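Side-chain contacts in chloramphenicol acetyltransferase (Bacteroides thetaiotaomicron, PDB 2I9D), which probably transfers an acetyl group to a hydroxyl of chloramphenicol, and assembles as a trimer: residues 51-56 with 90-95; 163-166 with 170-173; 191-196 with 203-208; 72-77 with 197-202. All blocks are in the same frame, centred on the assembly; numbering follows the deposited sequence.

Interaction 1 of 4, residues 51-56 with 90-95; sequences SFFLHY and SPIKIK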
# COMPACT_ATOMS: atom_id res chain seq x y z
N SER A 51 15.64 -16.65 -18.40
CA SER A 51 15.35 -15.90 -17.18
C SER A 51 13.84 -15.65 -17.01
O SER A 51 13.19 -15.03 -17.86
CB SER A 51 16.13 -14.60 -17.19
OG SER A 51 15.85 -13.82 -16.04
N PHE A 52 13.26 -16.18 -15.93
CA PHE A 52 11.84 -15.96 -15.65
C PHE A 52 11.55 -14.45 -15.45
O PHE A 52 10.51 -13.93 -15.90
CB PHE A 52 11.44 -16.79 -14.44
CG PHE A 52 10.02 -16.56 -13.96
CD1 PHE A 52 8.94 -16.76 -14.82
CD2 PHE A 52 9.77 -16.16 -12.65
CE1 PHE A 52 7.62 -16.53 -14.38
CE2 PHE A 52 8.45 -15.95 -12.21
CZ PHE A 52 7.39 -16.15 -13.08
N PHE A 53 12.50 -13.76 -14.82
CA PHE A 53 12.48 -12.29 -14.67
C PHE A 53 12.14 -11.52 -15.97
O PHE A 53 11.29 -10.63 -15.99
CB PHE A 53 13.80 -11.80 -14.04
CG PHE A 53 13.99 -10.32 -14.10
CD1 PHE A 53 13.25 -9.46 -13.25
CD2 PHE A 53 14.87 -9.75 -15.02
CE1 PHE A 53 13.41 -8.07 -13.32
CE2 PHE A 53 15.04 -8.37 -15.08
CZ PHE A 53 14.30 -7.52 -14.23
N LEU A 54 12.80 -11.90 -17.07
CA LEU A 54 12.57 -11.27 -18.36
C LEU A 54 11.22 -11.64 -18.96
O LEU A 54 10.66 -10.85 -19.73
CB LEU A 54 13.73 -11.57 -19.34
CG LEU A 54 15.06 -10.90 -18.93
CD1 LEU A 54 16.23 -11.40 -19.79
CD2 LEU A 54 14.94 -9.37 -18.94
N HIS A 55 10.70 -12.81 -18.60
CA HIS A 55 9.35 -13.19 -19.03
C HIS A 55 8.26 -12.30 -18.41
O HIS A 55 7.38 -11.85 -19.11
CB HIS A 55 9.06 -14.67 -18.73
CG HIS A 55 9.56 -15.61 -19.78
ND1 HIS A 55 8.72 -16.30 -20.63
CD2 HIS A 55 10.82 -15.98 -20.11
CE1 HIS A 55 9.44 -17.06 -21.44
NE2 HIS A 55 10.72 -16.88 -21.15
N TYR A 56 8.31 -12.07 -17.10
CA TYR A 56 7.32 -11.17 -16.50
C TYR A 56 7.61 -9.69 -16.73
O TYR A 56 6.68 -8.89 -16.80
CB TYR A 56 7.00 -11.50 -15.03
CG TYR A 56 8.08 -11.30 -13.98
CD1 TYR A 56 8.49 -10.01 -13.58
CD2 TYR A 56 8.63 -12.40 -13.34
CE1 TYR A 56 9.47 -9.84 -12.57
CE2 TYR A 56 9.61 -12.25 -12.34
CZ TYR A 56 10.01 -10.98 -11.96
OH TYR A 56 10.96 -10.85 -10.98
N SER A 90 14.74 -0.80 -14.96
CA SER A 90 14.70 -1.74 -13.90
C SER A 90 16.03 -1.76 -13.13
O SER A 90 17.10 -1.77 -13.75
CB SER A 90 14.30 -3.16 -14.41
OG SER A 90 14.22 -4.08 -13.32
N PRO A 91 15.95 -1.77 -11.77
CA PRO A 91 17.15 -1.92 -10.93
C PRO A 91 17.69 -3.37 -10.88
O PRO A 91 17.22 -4.21 -10.08
CB PRO A 91 16.68 -1.44 -9.54
CG PRO A 91 15.19 -1.63 -9.52
CD PRO A 91 14.71 -1.58 -10.98
N ILE A 92 18.71 -3.64 -11.69
CA ILE A 92 19.35 -4.94 -11.72
C ILE A 92 20.32 -5.11 -10.55
O ILE A 92 21.25 -4.32 -10.39
CB ILE A 92 20.01 -5.21 -13.10
CG1 ILE A 92 18.97 -4.99 -14.22
CG2 ILE A 92 20.59 -6.64 -13.16
CD1 ILE A 92 17.70 -5.93 -14.10
N LYS A 93 20.06 -6.13 -9.72
CA LYS A 93 20.94 -6.42 -8.60
C LYS A 93 22.32 -6.82 -9.13
O LYS A 93 22.42 -7.70 -9.99
CB LYS A 93 20.35 -7.52 -7.72
CG LYS A 93 21.11 -7.79 -6.40
CD LYS A 93 20.72 -9.17 -5.88
CE LYS A 93 20.88 -9.30 -4.37
NZ LYS A 93 20.80 -10.72 -3.96
N ILE A 94 23.37 -6.15 -8.65
CA ILE A 94 24.75 -6.38 -9.10
C ILE A 94 25.63 -7.03 -8.03
O ILE A 94 26.65 -7.63 -8.36
CB ILE A 94 25.45 -5.08 -9.68
CG1 ILE A 94 25.59 -3.98 -8.62
CG2 ILE A 94 24.75 -4.59 -10.94
CD1 ILE A 94 26.03 -2.61 -9.16
N LYS A 95 25.25 -6.91 -6.75
CA LYS A 95 26.02 -7.49 -5.65
C LYS A 95 25.12 -8.19 -4.64
O LYS A 95 23.93 -7.86 -4.51
CB LYS A 95 26.87 -6.42 -4.95
CG LYS A 95 28.13 -6.03 -5.73
CD LYS A 95 28.94 -4.94 -5.06
CE LYS A 95 30.01 -4.41 -6.04
NZ LYS A 95 30.59 -3.07 -5.63
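Phe53, in the first turn of helix 52-66, reaches across to Ser90 and Ile92 of strand 87-93, a small helix-on-sheet contact on the mixed sheet of the chloramphenicol acetyltransferase fold. Phe53 CE2 meets the terminal methyl Ile92 CD1 at 3.7 Å, the methyl coming in obliquely, while Ser90 OG lies at the ring edge, near its plane, 3.6 Å from Phe53 CZ. A single ring thus bridges backbones whose Phe53 CA and Ile92 CA are 10.5 Å apart; with CG anti to the backbone N (chi1 168°), it stands out from the helix. The serine hydroxyl is satisfied elsewhere, by a hydrogen bond with Leu149 O. The strand is held by backbone hydrogen bonds of Ser90 and Ile92 with Thr103 and Phe101 of strand 100-105. With an alanine in place of Phe53, a gap would probably open between helix and strand, and Ile92 CD1 would lose this apolar partner. Behind the ring, Ser51 occupies the N-cap position of the helix and Tyr56 sits one turn on. Tyr56 OH comes to the edge of the Phe53 ring in its plane, and Phe53 O lies 3.7 Å above the plane of the Tyr56 ring, over its centre.

Interaction 2 of 4, residues 163-166 with 170-173; sequences TQEK and NNYP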
# COMPACT_ATOMS: atom_id res chain seq x y z
N THR A 163 6.79 5.81 -3.57
CA THR A 163 7.21 7.16 -3.22
C THR A 163 6.51 8.20 -4.11
O THR A 163 5.85 7.87 -5.09
CB THR A 163 8.76 7.30 -3.34
OG1 THR A 163 9.19 6.75 -4.58
CG2 THR A 163 9.45 6.55 -2.23
N GLN A 164 6.63 9.47 -3.76
CA GLN A 164 6.10 10.51 -4.59
C GLN A 164 7.14 11.66 -4.67
O GLN A 164 7.45 12.30 -3.65
CB GLN A 164 4.74 10.98 -4.02
CG GLN A 164 3.96 11.93 -4.93
CD GLN A 164 2.86 12.69 -4.17
OE1 GLN A 164 2.40 12.27 -3.09
NE2 GLN A 164 2.44 13.83 -4.72
N GLU A 165 7.68 11.91 -5.86
CA GLU A 165 8.71 12.93 -5.99
C GLU A 165 8.21 14.37 -5.75
O GLU A 165 8.82 15.14 -4.99
CB GLU A 165 9.41 12.85 -7.34
CG GLU A 165 10.36 14.05 -7.57
CD GLU A 165 11.24 13.94 -8.81
OE1 GLU A 165 11.14 12.91 -9.52
OE2 GLU A 165 12.04 14.88 -9.05
N LYS A 166 7.11 14.70 -6.39
CA LYS A 166 6.59 16.05 -6.47
C LYS A 166 5.07 16.03 -6.41
O LYS A 166 4.46 14.97 -6.48
CB LYS A 166 7.09 16.75 -7.77
CG LYS A 166 6.77 16.02 -9.04
CD LYS A 166 7.51 16.61 -10.23
CE LYS A 166 8.71 15.80 -10.55
NZ LYS A 166 9.30 16.14 -11.89
N ASN A 170 4.88 11.26 -9.53
CA ASN A 170 6.10 10.76 -10.18
C ASN A 170 6.10 11.00 -11.68
O ASN A 170 5.04 11.03 -12.29
CB ASN A 170 6.27 9.26 -9.91
CG ASN A 170 6.36 8.94 -8.44
OD1 ASN A 170 6.91 9.70 -7.68
ND2 ASN A 170 5.83 7.79 -8.05
N ASN A 171 7.29 11.12 -12.28
CA ASN A 171 7.40 11.29 -13.74
C ASN A 171 6.81 10.13 -14.55
O ASN A 171 6.25 10.36 -15.62
CB ASN A 171 8.85 11.55 -14.15
CG ASN A 171 9.40 12.79 -13.51
OD1 ASN A 171 8.69 13.79 -13.39
ND2 ASN A 171 10.65 12.73 -13.06
N TYR A 172 6.93 8.91 -14.04
CA TYR A 172 6.36 7.70 -14.68
C TYR A 172 5.88 6.65 -13.64
O TYR A 172 6.20 6.76 -12.46
CB TYR A 172 7.34 7.08 -15.69
CG TYR A 172 8.77 7.17 -15.24
CD1 TYR A 172 9.31 6.21 -14.35
CD2 TYR A 172 9.58 8.21 -15.67
CE1 TYR A 172 10.62 6.30 -13.93
CE2 TYR A 172 10.90 8.31 -15.24
CZ TYR A 172 11.42 7.36 -14.38
OH TYR A 172 12.74 7.48 -13.95
N PRO A 173 5.06 5.69 -14.07
CA PRO A 173 4.64 4.53 -13.23
C PRO A 173 5.80 3.74 -12.65
O PRO A 173 6.78 3.47 -13.33
CB PRO A 173 3.81 3.67 -14.19
CG PRO A 173 3.26 4.66 -15.18
CD PRO A 173 4.38 5.68 -15.38
O HOH W 1 9.20 8.75 -6.68
O HOH W 2 9.41 10.99 -10.39
O HOH W 3 11.96 15.16 -11.66
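Asn170 lays its amide against the backbone of Thr163 and Glu165, joining two arms of the loop between strands 159-160 and 174-183. From CB, the side chain swings with CG beside the backbone N (chi1 -59°), which carries the amide carbon Asn170 CG to within 3.6 Å of Thr163 O. There the group divides. Asn170 ND2 gives a hydrogen to Thr163 O at 3.0 Å, an acceptor that lies in the amide plane. Asn170 OD1 receives Glu165 N over 3.0 Å, nearly in line with its C=O bond, and also accepts a hydrogen from a water that is hydrogen-bonded to Thr163 OG1. The one amide therefore offers a donor and an acceptor to backbone atoms on the two flanks of Gln164. A leucine in its place would probably cost Glu165 N and Thr163 O these partners, leaving Thr163 O with a weak bond from Gln29 NE2. On the next residue, Asn171 OD1 takes Lys166 NZ at 2.9 Å, in the carbonyl plane and on a lone pair, with the lysine bent at chi3 (99°) to arrive. Gln164 and Glu165 also form backbone hydrogen bonds with the second subunit, so the loop belongs to a trimer interface. The carboxylate of Glu165 is hydrogen-bonded through two waters: one bridges Glu165 OE1 to Asn171 N, another links Glu165 OE2 to Lys166 NZ and Asn171 ND2. Lysine and glutamate thus share a water, and their opposite charges probably offset each other in part.

Interaction 3 of 4, residues 191-196 with 203-208; sequences IAMTIH and HHLSLF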
# COMPACT_ATOMS: atom_id res chain seq x y z
N ILE A 191 2.17 -8.14 -7.89
CA ILE A 191 2.65 -6.98 -8.63
C ILE A 191 1.94 -5.75 -8.11
O ILE A 191 0.71 -5.69 -8.11
CB ILE A 191 2.52 -7.14 -10.17
CG1 ILE A 191 3.25 -8.43 -10.65
CG2 ILE A 191 3.02 -5.87 -10.91
CD1 ILE A 191 3.08 -8.76 -12.11
N ALA A 192 2.73 -4.80 -7.61
CA ALA A 192 2.29 -3.54 -7.09
C ALA A 192 2.59 -2.46 -8.14
O ALA A 192 3.52 -2.61 -8.95
CB ALA A 192 3.02 -3.24 -5.79
N MSE A 193 1.80 -1.39 -8.13
CA MSE A 193 2.08 -0.26 -8.98
C MSE A 193 1.50 1.05 -8.46
O MSE A 193 0.51 1.06 -7.75
CB MSE A 193 1.63 -0.54 -10.43
CG MSE A 193 0.13 -0.68 -10.61
SE MSE A 193 -0.40 -1.25 -12.45
CE MSE A 193 0.88 -0.16 -13.53
N THR A 194 2.16 2.14 -8.85
CA THR A 194 1.76 3.49 -8.50
C THR A 194 1.55 4.30 -9.78
O THR A 194 2.44 4.44 -10.60
CB THR A 194 2.78 4.12 -7.55
OG1 THR A 194 2.77 3.37 -6.35
CG2 THR A 194 2.46 5.59 -7.21
N ILE A 195 0.33 4.79 -9.97
CA ILE A 195 -0.02 5.49 -11.20
C ILE A 195 -0.63 6.85 -10.86
O ILE A 195 -0.90 7.11 -9.69
CB ILE A 195 -0.91 4.60 -12.19
CG1 ILE A 195 -2.14 3.96 -11.50
CG2 ILE A 195 -0.04 3.49 -12.86
CD1 ILE A 195 -3.17 4.93 -10.92
N HIS A 196 -0.78 7.71 -11.86
CA HIS A 196 -1.45 9.00 -11.65
C HIS A 196 -2.94 8.78 -11.92
O HIS A 196 -3.29 8.34 -13.00
CB HIS A 196 -0.88 10.04 -12.62
CG HIS A 196 -1.26 11.44 -12.30
ND1 HIS A 196 -2.56 11.91 -12.40
CD2 HIS A 196 -0.51 12.50 -11.92
CE1 HIS A 196 -2.60 13.18 -12.05
NE2 HIS A 196 -1.36 13.57 -11.78
N HIS A 203 -10.76 0.70 -13.81
CA HIS A 203 -11.09 -0.02 -15.04
C HIS A 203 -9.85 -0.34 -15.88
O HIS A 203 -9.73 -1.43 -16.45
CB HIS A 203 -12.14 0.78 -15.84
CG HIS A 203 -12.27 0.36 -17.27
ND1 HIS A 203 -13.04 -0.72 -17.66
CD2 HIS A 203 -11.75 0.88 -18.41
CE1 HIS A 203 -12.98 -0.85 -18.98
NE2 HIS A 203 -12.19 0.10 -19.46
N HIS A 204 -8.91 0.60 -15.95
CA HIS A 204 -7.68 0.38 -16.72
C HIS A 204 -6.70 -0.51 -15.97
O HIS A 204 -5.97 -1.29 -16.58
CB HIS A 204 -7.06 1.72 -17.12
CG HIS A 204 -8.06 2.67 -17.69
ND1 HIS A 204 -8.57 3.73 -16.98
CD2 HIS A 204 -8.68 2.68 -18.89
CE1 HIS A 204 -9.45 4.37 -17.73
NE2 HIS A 204 -9.53 3.75 -18.89
N LEU A 205 -6.74 -0.43 -14.65
CA LEU A 205 -5.95 -1.31 -13.81
C LEU A 205 -6.41 -2.76 -13.94
O LEU A 205 -5.59 -3.69 -14.01
CB LEU A 205 -6.03 -0.85 -12.35
CG LEU A 205 -5.28 0.46 -12.08
CD1 LEU A 205 -5.58 1.05 -10.70
CD2 LEU A 205 -3.76 0.29 -12.28
N SER A 206 -7.74 -2.95 -13.98
CA SER A 206 -8.35 -4.26 -14.24
C SER A 206 -7.83 -4.88 -15.54
O SER A 206 -7.36 -6.02 -15.55
CB SER A 206 -9.87 -4.09 -14.31
OG SER A 206 -10.53 -5.21 -13.83
N LEU A 207 -7.87 -4.11 -16.64
CA LEU A 207 -7.35 -4.56 -17.94
C LEU A 207 -5.86 -4.79 -17.95
O LEU A 207 -5.39 -5.72 -18.61
CB LEU A 207 -7.63 -3.53 -19.05
CG LEU A 207 -8.98 -2.91 -19.33
CD1 LEU A 207 -8.87 -2.05 -20.59
CD2 LEU A 207 -10.09 -3.98 -19.46
N PHE A 208 -5.11 -3.92 -17.26
CA PHE A 208 -3.65 -4.15 -17.11
C PHE A 208 -3.33 -5.51 -16.50
O PHE A 208 -2.60 -6.31 -17.10
CB PHE A 208 -3.00 -3.04 -16.29
CG PHE A 208 -1.52 -3.18 -16.15
CD1 PHE A 208 -0.66 -2.64 -17.11
CD2 PHE A 208 -0.97 -3.83 -15.05
CE1 PHE A 208 0.71 -2.75 -16.99
CE2 PHE A 208 0.41 -3.96 -14.90
CZ PHE A 208 1.25 -3.42 -15.89
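Met193, modelled as selenomethionine, projects from strand 186-196 and sets its selenium against both Leu205 and Phe208 of helix 202-216. This is the tight part of the contact: Met193 SE is 3.7 Å from Leu205 CD2 and equally close to Phe208 CD2. The side chain bends at chi3 (-40°), bringing its terminal methyl over one face of the phenylalanine, where Met193 CE stands 4.1 Å from the centroid of the Phe208 ring and 15° off its normal. The selenium itself sits more obliquely to that ring in a Met-aromatic contact. The Phe208 ring also stacks with that of Phe70, and Val60 and Ala63 of helix 52-66 touch it. The C-terminal helix here packs on the mixed sheet of the chloramphenicol acetyltransferase fold, the axis of 203-208 lying 11.6 Å from that of strand 191-196 and running roughly antiparallel to it, at 142°. Toward the His196 end the fit is looser. Ile195 CG1 comes no nearer to 203-208 than 4.1 Å, from Leu205 CD2, the same methyl that lies beside the selenium. Leu205 in turn packs on Leu155 of the third subunit. On the solvent side of the helix, His203 and Leu207 are exposed.

Interaction 4 of 4, residues 72-77 with 197-202; sequences YRIDPD and HGFIDG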
# COMPACT_ATOMS: atom_id res chain seq x y z
N TYR A 72 0.33 7.80 -21.03
CA TYR A 72 0.13 9.21 -20.76
C TYR A 72 1.08 9.65 -19.66
O TYR A 72 1.23 8.95 -18.64
CB TYR A 72 -1.31 9.48 -20.32
CG TYR A 72 -2.30 9.52 -21.47
CD1 TYR A 72 -2.87 10.72 -21.89
CD2 TYR A 72 -2.65 8.33 -22.15
CE1 TYR A 72 -3.77 10.74 -22.95
CE2 TYR A 72 -3.54 8.34 -23.21
CZ TYR A 72 -4.10 9.54 -23.61
OH TYR A 72 -5.00 9.53 -24.66
N ARG A 73 1.71 10.82 -19.87
CA ARG A 73 2.66 11.42 -18.94
C ARG A 73 2.44 12.92 -18.81
O ARG A 73 1.86 13.56 -19.70
CB ARG A 73 4.10 11.15 -19.38
CG ARG A 73 4.46 9.69 -19.56
CD ARG A 73 4.65 8.93 -18.21
NE ARG A 73 4.99 7.52 -18.45
CZ ARG A 73 4.11 6.53 -18.63
NH1 ARG A 73 2.81 6.74 -18.59
NH2 ARG A 73 4.54 5.29 -18.82
N ILE A 74 2.86 13.48 -17.69
CA ILE A 74 2.95 14.92 -17.54
C ILE A 74 4.41 15.18 -17.86
O ILE A 74 5.31 14.77 -17.09
CB ILE A 74 2.62 15.41 -16.11
CG1 ILE A 74 1.20 14.99 -15.68
CG2 ILE A 74 2.83 16.94 -16.01
CD1 ILE A 74 0.74 15.54 -14.31
N ASP A 75 4.67 15.82 -19.00
CA ASP A 75 6.04 16.11 -19.44
C ASP A 75 6.74 17.17 -18.57
O ASP A 75 6.09 17.83 -17.75
CB ASP A 75 6.05 16.48 -20.93
CG ASP A 75 6.64 15.37 -21.81
OD1 ASP A 75 7.04 14.28 -21.31
OD2 ASP A 75 6.72 15.62 -23.05
N PRO A 76 8.09 17.30 -18.70
CA PRO A 76 8.83 18.27 -17.87
C PRO A 76 8.23 19.68 -17.86
O PRO A 76 8.25 20.34 -16.84
CB PRO A 76 10.23 18.29 -18.51
CG PRO A 76 10.35 16.97 -19.19
CD PRO A 76 8.98 16.51 -19.57
N ASP A 77 7.68 20.11 -18.99
CA ASP A 77 7.06 21.43 -19.12
C ASP A 77 5.63 21.49 -18.57
O ASP A 77 4.94 22.51 -18.70
CB ASP A 77 7.08 21.86 -20.60
CG ASP A 77 6.36 20.87 -21.51
OD1 ASP A 77 5.97 19.76 -21.06
OD2 ASP A 77 6.19 21.21 -22.71
N HIS A 197 -3.80 9.07 -10.95
CA HIS A 197 -5.23 8.82 -11.12
C HIS A 197 -5.88 9.68 -12.24
O HIS A 197 -6.98 9.34 -12.74
CB HIS A 197 -5.97 9.05 -9.79
CG HIS A 197 -7.25 8.28 -9.64
ND1 HIS A 197 -8.03 7.91 -10.72
CD2 HIS A 197 -7.90 7.85 -8.54
CE1 HIS A 197 -9.09 7.26 -10.28
NE2 HIS A 197 -9.03 7.20 -8.97
N GLY A 198 -5.24 10.79 -12.60
CA GLY A 198 -5.68 11.62 -13.73
C GLY A 198 -5.72 10.86 -15.05
O GLY A 198 -6.52 11.18 -15.92
N PHE A 199 -4.87 9.84 -15.17
CA PHE A 199 -4.72 9.06 -16.40
C PHE A 199 -5.36 7.68 -16.36
O PHE A 199 -5.66 7.11 -17.41
CB PHE A 199 -3.23 8.86 -16.75
CG PHE A 199 -2.47 10.14 -16.98
CD1 PHE A 199 -2.96 11.13 -17.82
CD2 PHE A 199 -1.21 10.32 -16.39
CE1 PHE A 199 -2.24 12.30 -18.05
CE2 PHE A 199 -0.48 11.50 -16.60
CZ PHE A 199 -0.98 12.49 -17.44
N ILE A 200 -5.52 7.13 -15.16
CA ILE A 200 -5.84 5.71 -15.00
C ILE A 200 -6.88 5.56 -13.89
O ILE A 200 -6.69 6.12 -12.79
CB ILE A 200 -4.55 4.87 -14.69
CG1 ILE A 200 -3.70 4.73 -15.94
CG2 ILE A 200 -4.87 3.45 -14.07
CD1 ILE A 200 -2.21 4.72 -15.65
N ASP A 201 -7.96 4.83 -14.19
CA ASP A 201 -8.95 4.45 -13.18
C ASP A 201 -8.91 2.94 -12.93
O ASP A 201 -8.19 2.21 -13.63
CB ASP A 201 -10.37 4.79 -13.64
CG ASP A 201 -10.56 6.28 -13.92
OD1 ASP A 201 -10.09 7.14 -13.12
OD2 ASP A 201 -11.20 6.58 -14.95
N GLY A 202 -9.71 2.49 -11.96
CA GLY A 202 -9.83 1.08 -11.63
C GLY A 202 -9.98 0.20 -12.85
O GLY A 202 -9.37 -0.88 -12.94
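Tyr72 O, which borders the Phe199 ring, accepts the hydrogen bond of Arg73 NH1 at 2.7 Å. The donor stands above the carbonyl plane, 56° out of it, although the oxygen lies in the plane of the guanidinium group. The same nitrogen also bonds Phe70 O, while Arg73 NE and Arg73 NH2 reach Tyr144 O and Leu146 O, so backbone oxygens hold the arginine head on all three of its nitrogens. Across the contact the interaction is apolar. Tyr72 CB rests over one face of Phe199 in a CH-pi contact, 3.6 Å from the ring centroid, and comes as close as 3.4 Å to Phe199 CD1. The two aromatic rings meet obliquely, their planes at 39°, and the tyrosine ring leads away from its partner. The far end of the phenylalanine runs on along the strand: Phe199 CZ lies 3.7 Å from Arg73 C and 3.8 Å from Ile74 CG1. With CG beside the backbone N (chi1 -60°), Phe199 extends toward strand 72-74. The phenylalanine belongs to the His-His-x-x-x-Asp-Gly sequence of the chloramphenicol acetyltransferases, whose second histidine, His197, is the predicted proton acceptor. The His197 ring stacks on Phe22, and its side chain packs on Thr163 of the third subunit, consistent with an active site at the subunit interface. Asp201 OD1 lies at the edge of the His197 ring, in its plane, while OD2 of the same aspartate forms a salt bridge with Arg15 NH1.

Overall arrangement
Interactions 2, 3 and 4 form a touching cluster, with centres 11 to 15 Å apart, whereas the centre of interaction 1 lies 21 to 26 Å from theirs and it touches none. Interactions 1 and 3 both reach the mixed sheet, through strands 87-93 and 186-196, on opposite sides of the chain's centre. Along the sequence, interaction 1 closes before interactions 2 and 3 open, interaction 2 is nested inside the loop closed by interaction 4, and the segments of interaction 4 alternate with those of both 1 and 3. Arg73 packs on 171-173, and Ile200 on Ile195 and Leu205. The predicted catalytic histidine segment is thus joined to strand, helix and loop, with interactions 3 and 4 both meeting the third subunit.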